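Local coordinates for protein NEQ263 (Nanoarchaeum equitans Kin4-M, PDB 5BN3) that probably binds ATP as a subunit of an unusual archaeal ATP synthase catalytic core, in which it works together with its partner NeqA, at residues L309-L320 against V379-Y388; S116-L124 against H336-I344. All blocks are in the same frame, centred on the assembly; numbering follows the deposited sequence.

Contact 1: residues L309-L320 against V379-Y388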
loop_
_atom_site.group_PDB
_atom_site.type_symbol
_atom_site.label_atom_id
_atom_site.label_comp_id
_atom_site.label_asym_id
_atom_site.label_seq_id
_atom_site.Cartn_x
_atom_site.Cartn_y
_atom_site.Cartn_z
ATOM N N LEU B 309 -1.411 -22.486 19.085
ATOM C CA LEU B 309 -1.459 -23.871 19.551
ATOM C C LEU B 309 -0.068 -24.491 19.585
ATOM O O LEU B 309 0.262 -25.238 20.503
ATOM C CB LEU B 309 -2.390 -24.715 18.676
ATOM C CG LEU B 309 -3.890 -24.451 18.809
ATOM C CD1 LEU B 309 -4.688 -25.464 18.010
ATOM C CD2 LEU B 309 -4.304 -24.491 20.265
ATOM N N HIS B 310 0.747 -24.173 18.585
ATOM C CA HIS B 310 2.116 -24.667 18.530
ATOM C C HIS B 310 2.912 -24.185 19.743
ATOM O O HIS B 310 3.660 -24.951 20.350
ATOM C CB HIS B 310 2.788 -24.198 17.240
ATOM C CG HIS B 310 4.143 -24.789 17.012
ATOM N ND1 HIS B 310 4.343 -26.138 16.804
ATOM C CD2 HIS B 310 5.366 -24.211 16.943
ATOM C CE1 HIS B 310 5.631 -26.365 16.624
ATOM N NE2 HIS B 310 6.275 -25.215 16.704
ATOM N N SER B 311 2.739 -22.915 20.096
ATOM C CA SER B 311 3.431 -22.335 21.247
ATOM C C SER B 311 2.972 -22.946 22.569
ATOM O O SER B 311 3.677 -22.859 23.575
ATOM C CB SER B 311 3.236 -20.818 21.283
ATOM O OG SER B 311 3.952 -20.185 20.238
ATOM N N LYS B 312 1.789 -23.556 22.565
ATOM C CA LYS B 312 1.266 -24.234 23.747
ATOM C C LYS B 312 1.669 -25.702 23.761
ATOM O O LYS B 312 1.145 -26.485 24.553
ATOM C CB LYS B 312 -0.261 -24.126 23.792
ATOM C CG LYS B 312 -0.794 -22.712 23.948
ATOM C CD LYS B 312 -2.307 -22.688 23.782
ATOM C CE LYS B 312 -2.880 -21.305 24.046
ATOM N NZ LYS B 312 -4.356 -21.277 23.841
ATOM N N ASN B 313 2.597 -26.061 22.876
ATOM C CA ASN B 313 3.051 -27.444 22.718
ATOM C C ASN B 313 1.909 -28.390 22.343
ATOM O O ASN B 313 1.839 -29.519 22.831
ATOM C CB ASN B 313 3.777 -27.934 23.978
ATOM C CG ASN B 313 4.686 -29.119 23.710
ATOM O OD1 ASN B 313 5.256 -29.252 22.626
ATOM N ND2 ASN B 313 4.826 -29.988 24.704
ATOM N N ILE B 314 1.018 -27.924 21.473
ATOM C CA ILE B 314 -0.063 -28.764 20.970
ATOM C C ILE B 314 0.255 -29.256 19.561
ATOM O O ILE B 314 0.363 -28.453 18.632
ATOM C CB ILE B 314 -1.410 -28.007 20.926
ATOM C CG1 ILE B 314 -1.761 -27.437 22.304
ATOM C CG2 ILE B 314 -2.519 -28.920 20.415
ATOM C CD1 ILE B 314 -1.937 -28.481 23.380
ATOM N N TYR B 315 0.431 -30.568 19.413
ATOM C CA TYR B 315 0.435 -31.200 18.096
ATOM C C TYR B 315 -0.761 -32.142 18.005
ATOM O O TYR B 315 -1.042 -32.884 18.945
ATOM C CB TYR B 315 1.735 -31.976 17.813
ATOM C CG TYR B 315 1.669 -32.744 16.505
ATOM C CD1 TYR B 315 1.193 -34.050 16.464
ATOM C CD2 TYR B 315 2.051 -32.151 15.308
ATOM C CE1 TYR B 315 1.104 -34.741 15.274
ATOM C CE2 TYR B 315 1.969 -32.841 14.113
ATOM C CZ TYR B 315 1.497 -34.134 14.102
ATOM O OH TYR B 315 1.413 -34.824 12.912
ATOM N N PRO B 316 -1.473 -32.117 16.870
ATOM C CA PRO B 316 -1.247 -31.191 15.755
ATOM C C PRO B 316 -1.923 -29.849 16.006
ATOM O O PRO B 316 -3.043 -29.819 16.514
ATOM C CB PRO B 316 -1.902 -31.906 14.573
ATOM C CG PRO B 316 -2.993 -32.718 15.196
ATOM C CD PRO B 316 -2.488 -33.138 16.549
ATOM N N PRO B 317 -1.249 -28.745 15.648
ATOM C CA PRO B 317 -1.737 -27.405 15.988
ATOM C C PRO B 317 -2.829 -26.912 15.041
ATOM O O PRO B 317 -2.691 -25.839 14.449
ATOM C CB PRO B 317 -0.482 -26.544 15.845
ATOM C CG PRO B 317 0.293 -27.222 14.755
ATOM C CD PRO B 317 0.026 -28.700 14.906
ATOM N N ILE B 318 -3.911 -27.675 14.927
ATOM C CA ILE B 318 -5.002 -27.347 14.014
ATOM C C ILE B 318 -6.022 -26.372 14.609
ATOM O O ILE B 318 -6.610 -26.636 15.662
ATOM C CB ILE B 318 -5.732 -28.627 13.547
ATOM C CG1 ILE B 318 -4.804 -29.470 12.670
ATOM C CG2 ILE B 318 -6.997 -28.280 12.784
ATOM C CD1 ILE B 318 -5.431 -30.757 12.170
ATOM N N ASP B 319 -6.223 -25.249 13.925
ATOM C CA ASP B 319 -7.268 -24.292 14.281
ATOM C C ASP B 319 -8.619 -24.878 13.875
ATOM O O ASP B 319 -8.935 -24.960 12.688
ATOM C CB ASP B 319 -7.019 -22.956 13.566
ATOM C CG ASP B 319 -7.919 -21.833 14.066
ATOM O OD1 ASP B 319 -9.128 -22.063 14.296
ATOM O OD2 ASP B 319 -7.413 -20.700 14.219
ATOM N N LEU B 320 -9.410 -25.287 14.865
ATOM C CA LEU B 320 -10.682 -25.966 14.614
ATOM C C LEU B 320 -11.704 -25.093 13.895
ATOM O O LEU B 320 -12.597 -25.605 13.220
ATOM C CB LEU B 320 -11.289 -26.474 15.928
ATOM C CG LEU B 320 -10.724 -27.762 16.524
ATOM C CD1 LEU B 320 -11.440 -28.113 17.819
ATOM C CD2 LEU B 320 -10.858 -28.897 15.531
ATOM N N VAL B 379 -10.591 -29.087 25.179
ATOM C CA VAL B 379 -10.573 -29.461 23.766
ATOM C C VAL B 379 -9.144 -29.411 23.235
ATOM O O VAL B 379 -8.687 -30.330 22.556
ATOM C CB VAL B 379 -11.484 -28.536 22.927
ATOM C CG1 VAL B 379 -11.084 -28.560 21.462
ATOM C CG2 VAL B 379 -12.937 -28.943 23.080
ATOM N N GLU B 380 -8.436 -28.339 23.570
ATOM C CA GLU B 380 -7.068 -28.160 23.107
ATOM C C GLU B 380 -6.105 -29.137 23.780
ATOM O O GLU B 380 -5.145 -29.590 23.159
ATOM C CB GLU B 380 -6.620 -26.710 23.329
ATOM C CG GLU B 380 -7.448 -25.692 22.549
ATOM C CD GLU B 380 -7.104 -24.252 22.884
ATOM O OE1 GLU B 380 -6.303 -24.023 23.815
ATOM O OE2 GLU B 380 -7.641 -23.346 22.212
ATOM N N LYS B 381 -6.369 -29.468 25.041
ATOM C CA LYS B 381 -5.467 -30.321 25.816
ATOM C C LYS B 381 -5.689 -31.817 25.618
ATOM O O LYS B 381 -4.740 -32.599 25.656
ATOM C CB LYS B 381 -5.575 -29.988 27.308
ATOM C CG LYS B 381 -4.883 -28.699 27.711
ATOM C CD LYS B 381 -5.190 -28.333 29.156
ATOM C CE LYS B 381 -4.394 -27.114 29.592
ATOM N NZ LYS B 381 -4.861 -26.577 30.899
ATOM N N GLU B 382 -6.940 -32.217 25.411
ATOM C CA GLU B 382 -7.284 -33.637 25.401
ATOM C C GLU B 382 -7.852 -34.136 24.074
ATOM O O GLU B 382 -7.798 -35.328 23.784
ATOM C CB GLU B 382 -8.261 -33.949 26.543
ATOM C CG GLU B 382 -7.790 -33.464 27.908
ATOM C CD GLU B 382 -8.604 -34.046 29.048
ATOM O OE1 GLU B 382 -9.592 -34.759 28.771
ATOM O OE2 GLU B 382 -8.252 -33.796 30.221
ATOM N N PHE B 383 -8.393 -33.227 23.271
ATOM C CA PHE B 383 -9.007 -33.609 22.003
ATOM C C PHE B 383 -8.078 -33.330 20.820
ATOM O O PHE B 383 -7.765 -34.229 20.040
ATOM C CB PHE B 383 -10.346 -32.886 21.826
ATOM C CG PHE B 383 -11.064 -33.240 20.558
ATOM C CD1 PHE B 383 -11.795 -34.414 20.465
ATOM C CD2 PHE B 383 -11.020 -32.392 19.461
ATOM C CE1 PHE B 383 -12.463 -34.742 19.298
ATOM C CE2 PHE B 383 -11.685 -32.715 18.290
ATOM C CZ PHE B 383 -12.406 -33.891 18.208
ATOM N N ILE B 384 -7.640 -32.081 20.693
ATOM C CA ILE B 384 -6.729 -31.696 19.619
ATOM C C ILE B 384 -5.346 -32.315 19.812
ATOM O O ILE B 384 -4.805 -32.933 18.895
ATOM C CB ILE B 384 -6.599 -30.159 19.510
ATOM C CG1 ILE B 384 -7.962 -29.533 19.204
ATOM C CG2 ILE B 384 -5.595 -29.779 18.437
ATOM C CD1 ILE B 384 -7.923 -28.023 19.086
ATOM N N LYS B 385 -4.782 -32.147 21.006
ATOM C CA LYS B 385 -3.465 -32.695 21.322
ATOM C C LYS B 385 -3.493 -34.216 21.188
ATOM O O LYS B 385 -4.357 -34.887 21.759
ATOM C CB LYS B 385 -3.033 -32.283 22.735
ATOM C CG LYS B 385 -1.594 -32.655 23.091
ATOM C CD LYS B 385 -1.213 -32.168 24.489
ATOM C CE LYS B 385 0.190 -32.617 24.885
ATOM N NZ LYS B 385 1.263 -31.921 24.123
ATOM N N GLN B 386 -2.549 -34.746 20.418
ATOM C CA GLN B 386 -2.532 -36.160 20.063
ATOM C C GLN B 386 -1.152 -36.521 19.521
ATOM O O GLN B 386 -0.536 -35.723 18.815
ATOM C CB GLN B 386 -3.613 -36.436 19.011
ATOM C CG GLN B 386 -3.590 -37.829 18.408
ATOM C CD GLN B 386 -4.648 -38.015 17.339
ATOM O OE1 GLN B 386 -5.631 -37.272 17.282
ATOM N NE2 GLN B 386 -4.450 -39.008 16.482
ATOM N N ASP B 387 -0.663 -37.713 19.847
ATOM C CA ASP B 387 0.673 -38.117 19.413
ATOM C C ASP B 387 0.753 -38.362 17.903
ATOM O O ASP B 387 -0.228 -38.760 17.270
ATOM C CB ASP B 387 1.141 -39.363 20.168
ATOM C CG ASP B 387 2.609 -39.664 19.939
ATOM O OD1 ASP B 387 2.928 -40.402 18.982
ATOM O OD2 ASP B 387 3.450 -39.153 20.710
ATOM N N TYR B 388 1.934 -38.119 17.343
ATOM C CA TYR B 388 2.206 -38.334 15.925
ATOM C C TYR B 388 1.999 -39.793 15.519
ATOM O O TYR B 388 1.699 -40.090 14.360
ATOM C CB TYR B 388 3.639 -37.882 15.624
ATOM C CG TYR B 388 4.130 -38.160 14.223
ATOM C CD1 TYR B 388 3.465 -37.658 13.116
ATOM C CD2 TYR B 388 5.287 -38.895 14.010
ATOM C CE1 TYR B 388 3.924 -37.903 11.835
ATOM C CE2 TYR B 388 5.754 -39.142 12.735
ATOM C CZ TYR B 388 5.070 -38.643 11.652
ATOM O OH TYR B 388 5.528 -38.886 10.379
HETATM O O HOH W 1 1.650 -32.220 21.570
#
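Ile384, the last residue of helix 367-384, packs against the irregular chain that follows helix 307-311. Its CG2 meets Ile314 CG2 at 3.8 Å, the two side chains crossing at about a right angle, while its CD1 reaches Leu320 CD1 tip to tip at 3.7 Å. Branched aliphatic residues suit this buried side, where several surfaces must be filled from one position. The chain beside it is held by polar backbone bonding: Gln386 N donates to Tyr315 O at 2.8 Å (N-H...O angle 156°), the donor lying in the carbonyl plane. A cis peptide precedes Pro316, whose CB sits over the centre of the Tyr315 ring. Beyond, Tyr315 OH approaches the edge of the Tyr388 ring at CD1 (3.5 Å) and is hydrogen-bonded to Gln146.

Toward solvent the contact is looser, Lys385 and Asn313 forming its exposed edge. Lys385 runs extended until a bend at its last torsion (chi4 70°), which turns NZ to Asn313 O at 2.8 Å, nearly in line with the C=O bond. Asn313, with positive phi, closes helix 307-311 in a Schellman motif. Water 1 accepts from both Lys385 NZ and Tyr315 N. The Glu380 carboxylate, by contrast, is buried and satisfied by Tyr347 and Arg354; Lys312, paired more strongly with Asp308, adds a weak salt bridge from NZ to Glu380 OE1 (3.4 Å).

The contact thus joins the nucleotide-binding domain to the C-terminal helices: Pro316 and Ile318 lean on helix 116-119, Phe383 on helix 394-408, Tyr388 on helix 140-151, and Asp319 bonds through its backbone to Val304 of strand 301-304.

Contact 2: residues S116-L124 against H336-I344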
loop_
_atom_site.group_PDB
_atom_site.type_symbol
_atom_site.label_atom_id
_atom_site.label_comp_id
_atom_site.label_asym_id
_atom_site.label_seq_id
_atom_site.Cartn_x
_atom_site.Cartn_y
_atom_site.Cartn_z
ATOM N N SER B 116 -8.311 -36.798 15.661
ATOM C CA SER B 116 -9.578 -36.276 16.177
ATOM C C SER B 116 -9.932 -34.889 15.654
ATOM O O SER B 116 -11.072 -34.640 15.266
ATOM C CB SER B 116 -9.555 -36.249 17.706
ATOM O OG SER B 116 -9.318 -37.538 18.233
ATOM N N SER B 117 -8.954 -33.990 15.651
ATOM C CA SER B 117 -9.170 -32.616 15.205
ATOM C C SER B 117 -9.586 -32.531 13.737
ATOM O O SER B 117 -10.129 -31.517 13.297
ATOM C CB SER B 117 -7.923 -31.769 15.464
ATOM O OG SER B 117 -6.771 -32.348 14.882
ATOM N N ILE B 118 -9.338 -33.601 12.986
ATOM C CA ILE B 118 -9.792 -33.691 11.601
ATOM C C ILE B 118 -11.087 -34.500 11.481
ATOM O O ILE B 118 -12.088 -34.003 10.969
ATOM C CB ILE B 118 -8.716 -34.338 10.702
ATOM C CG1 ILE B 118 -7.509 -33.406 10.554
ATOM C CG2 ILE B 118 -9.291 -34.674 9.333
ATOM C CD1 ILE B 118 -6.388 -33.985 9.706
ATOM N N ASP B 119 -11.066 -35.740 11.966
ATOM C CA ASP B 119 -12.154 -36.695 11.724
ATOM C C ASP B 119 -13.556 -36.270 12.179
ATOM O O ASP B 119 -14.537 -36.539 11.488
ATOM C CB ASP B 119 -11.808 -38.059 12.331
ATOM C CG ASP B 119 -10.694 -38.768 11.586
ATOM O OD1 ASP B 119 -10.391 -38.374 10.439
ATOM O OD2 ASP B 119 -10.129 -39.731 12.144
ATOM N N VAL B 120 -13.654 -35.626 13.337
ATOM C CA VAL B 120 -14.961 -35.249 13.873
ATOM C C VAL B 120 -15.614 -34.105 13.097
ATOM O O VAL B 120 -16.672 -34.277 12.496
ATOM C CB VAL B 120 -14.877 -34.874 15.368
ATOM C CG1 VAL B 120 -16.235 -34.441 15.880
ATOM C CG2 VAL B 120 -14.368 -36.054 16.176
ATOM N N ALA B 121 -14.971 -32.943 13.095
ATOM C CA ALA B 121 -15.584 -31.749 12.520
ATOM C C ALA B 121 -15.211 -31.492 11.061
ATOM O O ALA B 121 -15.983 -30.888 10.325
ATOM C CB ALA B 121 -15.261 -30.537 13.363
ATOM N N HIS B 122 -14.033 -31.940 10.640
ATOM C CA HIS B 122 -13.567 -31.637 9.284
ATOM C C HIS B 122 -13.047 -32.852 8.516
ATOM O O HIS B 122 -11.927 -32.816 8.001
ATOM C CB HIS B 122 -12.463 -30.572 9.341
ATOM C CG HIS B 122 -12.769 -29.430 10.259
ATOM N ND1 HIS B 122 -13.800 -28.545 10.035
ATOM C CD2 HIS B 122 -12.167 -29.019 11.404
ATOM C CE1 HIS B 122 -13.827 -27.644 11.001
ATOM N NE2 HIS B 122 -12.844 -27.910 11.844
ATOM N N PRO B 123 -13.856 -33.926 8.420
ATOM C CA PRO B 123 -13.313 -35.157 7.836
ATOM C C PRO B 123 -12.978 -35.036 6.354
ATOM O O PRO B 123 -13.648 -34.308 5.614
ATOM C CB PRO B 123 -14.445 -36.170 8.035
ATOM C CG PRO B 123 -15.683 -35.347 8.099
ATOM C CD PRO B 123 -15.278 -34.068 8.781
ATOM N N LEU B 124 -11.929 -35.747 5.946
ATOM C CA LEU B 124 -11.522 -35.844 4.549
ATOM C C LEU B 124 -12.329 -36.937 3.856
ATOM O O LEU B 124 -12.500 -38.029 4.402
ATOM C CB LEU B 124 -10.026 -36.176 4.479
ATOM C CG LEU B 124 -9.431 -36.737 3.183
ATOM C CD1 LEU B 124 -9.441 -35.695 2.086
ATOM C CD2 LEU B 124 -8.016 -37.241 3.410
ATOM N N HIS B 336 -22.737 -38.335 13.802
ATOM C CA HIS B 336 -21.481 -37.653 13.512
ATOM C C HIS B 336 -21.715 -36.151 13.358
ATOM O O HIS B 336 -20.937 -35.339 13.864
ATOM C CB HIS B 336 -20.862 -38.235 12.241
ATOM C CG HIS B 336 -19.422 -37.874 12.035
ATOM N ND1 HIS B 336 -18.573 -38.633 11.266
ATOM C CD2 HIS B 336 -18.689 -36.831 12.495
ATOM C CE1 HIS B 336 -17.371 -38.077 11.259
ATOM N NE2 HIS B 336 -17.418 -36.984 11.995
ATOM N N LYS B 337 -22.790 -35.789 12.662
ATOM C CA LYS B 337 -23.158 -34.387 12.483
ATOM C C LYS B 337 -23.431 -33.710 13.817
ATOM O O LYS B 337 -23.047 -32.561 14.032
ATOM C CB LYS B 337 -24.382 -34.264 11.569
ATOM C CG LYS B 337 -24.113 -34.645 10.121
ATOM C CD LYS B 337 -25.402 -34.688 9.304
ATOM C CE LYS B 337 -25.131 -35.128 7.870
ATOM N NZ LYS B 337 -26.376 -35.237 7.059
ATOM N N LYS B 338 -24.093 -34.435 14.712
ATOM C CA LYS B 338 -24.423 -33.914 16.032
ATOM C C LYS B 338 -23.166 -33.601 16.841
ATOM O O LYS B 338 -23.072 -32.549 17.474
ATOM C CB LYS B 338 -25.305 -34.910 16.788
ATOM C CG LYS B 338 -25.721 -34.440 18.168
ATOM C CD LYS B 338 -26.352 -35.566 18.972
ATOM C CE LYS B 338 -26.528 -35.164 20.428
ATOM N NZ LYS B 338 -27.373 -33.946 20.569
ATOM N N TYR B 339 -22.199 -34.514 16.813
ATOM C CA TYR B 339 -20.950 -34.321 17.544
ATOM C C TYR B 339 -20.121 -33.172 16.975
ATOM O O TYR B 339 -19.531 -32.397 17.725
ATOM C CB TYR B 339 -20.125 -35.612 17.562
ATOM C CG TYR B 339 -20.465 -36.535 18.710
ATOM C CD1 TYR B 339 -19.902 -36.347 19.963
ATOM C CD2 TYR B 339 -21.343 -37.594 18.538
ATOM C CE1 TYR B 339 -20.207 -37.186 21.015
ATOM C CE2 TYR B 339 -21.655 -38.439 19.583
ATOM C CZ TYR B 339 -21.084 -38.229 20.819
ATOM O OH TYR B 339 -21.388 -39.067 21.865
ATOM N N ALA B 340 -20.074 -33.068 15.651
ATOM C CA ALA B 340 -19.321 -31.999 15.001
ATOM C C ALA B 340 -19.899 -30.635 15.353
ATOM O O ALA B 340 -19.161 -29.698 15.659
ATOM C CB ALA B 340 -19.315 -32.193 13.502
ATOM N N ASP B 341 -21.222 -30.531 15.303
ATOM C CA ASP B 341 -21.905 -29.285 15.620
ATOM C C ASP B 341 -21.667 -28.868 17.072
ATOM O O ASP B 341 -21.372 -27.705 17.346
ATOM C CB ASP B 341 -23.405 -29.414 15.338
ATOM C CG ASP B 341 -24.057 -28.083 15.017
ATOM O OD1 ASP B 341 -23.490 -27.323 14.203
ATOM O OD2 ASP B 341 -25.134 -27.795 15.578
ATOM N N ILE B 342 -21.781 -29.817 17.995
ATOM C CA ILE B 342 -21.588 -29.534 19.416
ATOM C C ILE B 342 -20.139 -29.120 19.703
ATOM O O ILE B 342 -19.890 -28.245 20.530
ATOM C CB ILE B 342 -22.024 -30.744 20.298
ATOM C CG1 ILE B 342 -23.061 -30.318 21.343
ATOM C CG2 ILE B 342 -20.831 -31.411 20.975
ATOM C CD1 ILE B 342 -22.471 -29.567 22.524
ATOM N N LEU B 343 -19.189 -29.730 18.997
ATOM C CA LEU B 343 -17.780 -29.422 19.207
ATOM C C LEU B 343 -17.457 -28.020 18.710
ATOM O O LEU B 343 -16.864 -27.219 19.431
ATOM C CB LEU B 343 -16.896 -30.448 18.493
ATOM C CG LEU B 343 -15.413 -30.090 18.368
ATOM C CD1 LEU B 343 -14.730 -30.123 19.726
ATOM C CD2 LEU B 343 -14.710 -31.015 17.386
ATOM N N ILE B 344 -17.862 -27.732 17.478
ATOM C CA ILE B 344 -17.561 -26.452 16.847
ATOM C C ILE B 344 -18.216 -25.279 17.576
ATOM O O ILE B 344 -17.556 -24.284 17.886
ATOM C CB ILE B 344 -18.002 -26.449 15.368
ATOM C CG1 ILE B 344 -17.150 -27.427 14.556
ATOM C CG2 ILE B 344 -17.896 -25.056 14.783
ATOM C CD1 ILE B 344 -15.662 -27.141 14.628
#
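His336 extends its ring toward the backbone at Asp119 and Val120 because CG stands anti to the backbone N (chi1 -165°), and Leu343, with a similar first torsion (167°), turns CD2 toward Val120 and Ala121. These residues join two domains of the ATP synthase alpha/beta fold, setting the end of the short helix that begins at Ser116, and the chain that follows it, in the P-loop NTPase-type domain against helix 334-356 of the helical C-terminal domain.

The polar link is a three-centre hydrogen bond. NE2 of His336 gives its N-H to Asp119 O at 3.0 Å and to Val120 O at 2.9 Å; both bonds are weak, because the hydrogen is shared between two carbonyls at the ring edge and points straight at neither. Histidine suits the place, its flat ring bringing an edge N-H to two successive backbone carbonyls at once. With an alanine in place of His336, both carbonyls would probably lose the donor they share, and a gap is likely to open beside them.

Further along the helix, toward Ile344, small residues let the backbones come close: the CA atoms of Ala121 and Ala340 are 4.5 Å apart. Val120 CG1 touches Leu343 CD2 at 4.0 Å, their side chains crossing at a slant, and Phe383 of helix 367-384 backs both. His122, whose NE2 bonds to Leu320 O, has a side chain about 9 Å from that of Arg326, an ADP-binding residue, although no ADP is bound to this chain.

Ile344 finishes the apolar row: its CD1 lies 3.6 Å from Ala121 CB, the same methyl that covers one face of the His122 ring.

How the contacts relate
After the N-terminal antiparallel sheet, the chain reaches 116-124, then passes through the core of the nucleotide-binding domain to 309-320, turns into helix 334-356 carrying 336-344, and then runs through the next helix, 367-384, to 379-388. Contact 2 closes a loop of 211 residues and contact 1 one of 58. Their segments alternate, so the loops cross instead of nesting. Both tie the nucleotide-binding domain to successive helices of the C-terminal domain, with centres 15 Å apart. They also meet directly: Ser116 N probably hydrogen-bonds to Gln386 OE1, and the Phe383 ring packs on Ser116, which joins both contacts into one continuous domain boundary.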